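Local atomic coordinates of intimin (PDB entry 1F00), a protein that probably mediates attachment of enteropathogenic Escherichia coli to host cells by binding its receptor through a C-terminal lectin-like domain. Residues Ser191-Tyr196 / Ser236-Ser241. Residues are numbered along the deposited sequence; the frame is centred on the assembly and turned at random.
Sequences SKRVTY and SQTIIS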
loop_
_atom_site.group_PDB
_atom_site.type_symbol
_atom_site.label_atom_id
_atom_site.label_comp_id
_atom_site.label_asym_id
_atom_site.label_seq_id
_atom_site.Cartn_x
_atom_site.Cartn_y
_atom_site.Cartn_z
ATOM N N SER A 191 14.133 18.167 -21.173
ATOM C CA SER A 191 15.504 18.369 -21.637
ATOM C C SER A 191 15.738 19.640 -22.457
ATOM O O SER A 191 16.869 20.135 -22.542
ATOM C CB SER A 191 15.972 17.147 -22.433
ATOM O OG SER A 191 15.165 16.941 -23.579
ATOM N N LYS A 192 14.677 20.184 -23.043
ATOM C CA LYS A 192 14.812 21.382 -23.866
ATOM C C LYS A 192 13.474 21.981 -24.274
ATOM O O LYS A 192 12.494 21.260 -24.456
ATOM C CB LYS A 192 15.576 21.035 -25.142
ATOM C CG LYS A 192 14.908 19.913 -25.945
ATOM C CD LYS A 192 15.684 19.557 -27.203
ATOM C CE LYS A 192 15.085 18.331 -27.887
ATOM N NZ LYS A 192 15.831 17.992 -29.131
ATOM N N ARG A 193 13.434 23.304 -24.417
ATOM C CA ARG A 193 12.218 23.956 -24.883
ATOM C C ARG A 193 12.261 23.774 -26.398
ATOM O O ARG A 193 13.345 23.731 -26.995
ATOM C CB ARG A 193 12.208 25.442 -24.532
ATOM C CG ARG A 193 11.994 25.725 -23.054
ATOM C CD ARG A 193 11.915 27.222 -22.798
ATOM N NE ARG A 193 11.814 27.546 -21.377
ATOM C CZ ARG A 193 12.728 27.231 -20.465
ATOM N NH1 ARG A 193 13.826 26.574 -20.819
ATOM N NH2 ARG A 193 12.554 27.581 -19.196
ATOM N N VAL A 194 11.095 23.659 -27.018
ATOM C CA VAL A 194 11.026 23.440 -28.452
ATOM C C VAL A 194 9.942 24.301 -29.088
ATOM O O VAL A 194 9.122 24.896 -28.387
ATOM C CB VAL A 194 10.722 21.953 -28.753
ATOM C CG1 VAL A 194 11.850 21.081 -28.233
ATOM C CG2 VAL A 194 9.394 21.539 -28.102
ATOM N N THR A 195 9.938 24.379 -30.415
ATOM C CA THR A 195 8.911 25.163 -31.091
ATOM C C THR A 195 7.606 24.385 -30.969
ATOM O O THR A 195 7.607 23.211 -30.606
ATOM C CB THR A 195 9.214 25.354 -32.593
ATOM O OG1 THR A 195 9.114 24.092 -33.263
ATOM C CG2 THR A 195 10.610 25.921 -32.785
ATOM N N TYR A 196 6.496 25.043 -31.276
ATOM C CA TYR A 196 5.195 24.394 -31.212
ATOM C C TYR A 196 5.155 23.190 -32.161
ATOM O O TYR A 196 4.720 22.108 -31.776
ATOM C CB TYR A 196 4.089 25.402 -31.569
ATOM C CG TYR A 196 2.711 24.789 -31.701
ATOM C CD1 TYR A 196 2.300 24.205 -32.897
ATOM C CD2 TYR A 196 1.833 24.754 -30.618
ATOM C CE1 TYR A 196 1.051 23.599 -33.016
ATOM C CE2 TYR A 196 0.581 24.145 -30.722
ATOM C CZ TYR A 196 0.197 23.572 -31.926
ATOM O OH TYR A 196 -1.035 22.975 -32.046
ATOM N N SER A 236 13.298 21.670 -12.068
ATOM C CA SER A 236 12.595 22.667 -12.874
ATOM C C SER A 236 11.851 23.710 -12.060
ATOM O O SER A 236 11.099 23.375 -11.146
ATOM C CB SER A 236 11.588 21.992 -13.819
ATOM O OG SER A 236 12.240 21.248 -14.825
ATOM N N GLN A 237 12.063 24.975 -12.401
ATOM C CA GLN A 237 11.369 26.063 -11.728
ATOM C C GLN A 237 10.183 26.430 -12.607
ATOM O O GLN A 237 9.287 27.158 -12.190
ATOM C CB GLN A 237 12.281 27.282 -11.545
ATOM C CG GLN A 237 13.413 27.065 -10.555
ATOM C CD GLN A 237 14.528 26.192 -11.111
ATOM O OE1 GLN A 237 15.429 25.777 -10.378
ATOM N NE2 GLN A 237 14.480 25.919 -12.412
ATOM N N THR A 238 10.187 25.917 -13.833
ATOM C CA THR A 238 9.097 26.179 -14.762
ATOM C C THR A 238 8.898 25.043 -15.746
ATOM O O THR A 238 9.853 24.550 -16.341
ATOM C CB THR A 238 9.332 27.468 -15.589
ATOM O OG1 THR A 238 8.296 27.593 -16.574
ATOM C CG2 THR A 238 10.683 27.421 -16.297
ATOM N N ILE A 239 7.650 24.616 -15.898
ATOM C CA ILE A 239 7.327 23.577 -16.858
ATOM C C ILE A 239 6.235 24.138 -17.758
ATOM O O ILE A 239 5.153 23.563 -17.903
ATOM C CB ILE A 239 6.861 22.271 -16.182
ATOM C CG1 ILE A 239 7.988 21.729 -15.293
ATOM C CG2 ILE A 239 6.527 21.221 -17.246
ATOM C CD1 ILE A 239 7.692 20.376 -14.647
ATOM N N ILE A 240 6.532 25.300 -18.332
ATOM C CA ILE A 240 5.619 25.968 -19.252
ATOM C C ILE A 240 5.491 25.035 -20.459
ATOM O O ILE A 240 6.491 24.661 -21.074
ATOM C CB ILE A 240 6.189 27.357 -19.664
ATOM C CG1 ILE A 240 5.282 28.012 -20.708
ATOM C CG2 ILE A 240 7.619 27.213 -20.181
ATOM C CD1 ILE A 240 5.707 29.431 -21.071
ATOM N N SER A 241 4.258 24.655 -20.788
ATOM C CA SER A 241 4.009 23.714 -21.876
ATOM C C SER A 241 2.999 24.188 -22.916
ATOM O O SER A 241 1.998 24.817 -22.583
ATOM C CB SER A 241 3.513 22.387 -21.290
ATOM O OG SER A 241 4.245 22.038 -20.128
#
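R193 sets CG anti to its carbonyl carbon (chi1 -72°) and stays extended from CG to NE, a shape that carries the guanidinium away from its own backbone to the methyl groups of T238 and I240. T238 turns OG1 anti to the backbone N (chi1 174°), leaving its methyl to meet the arginine: NH2 of R193 lies 3.5 Å from CG2 of T238, the two side chains crossing at about a right angle. CG2 of I240, 4.4 Å from NE of R193, is a looser neighbour, and both methyls meet the guanidinium obliquely. Threonine suits its place because its branches divide the work: OG1 hydrogen-bonds to OD1 of D259 and accepts a weak hydrogen bond from N of I240, 3.4 Å from OG1 of T238, while the methyl serves the contact. I240, beta-branched as suits a strand, also packs on A276 and Y277 of strand 276-281, which hydrogen-bonds through its backbone to V194 and I240 and so bridges the two segments within the C-type lectin-like domain. No hydrogen bond or salt bridge joins 191-196 to 236-241 directly. This is a small van der Waals contact at the surface, where a long arginine can lie against methyl groups and probably still keep its charge hydrated.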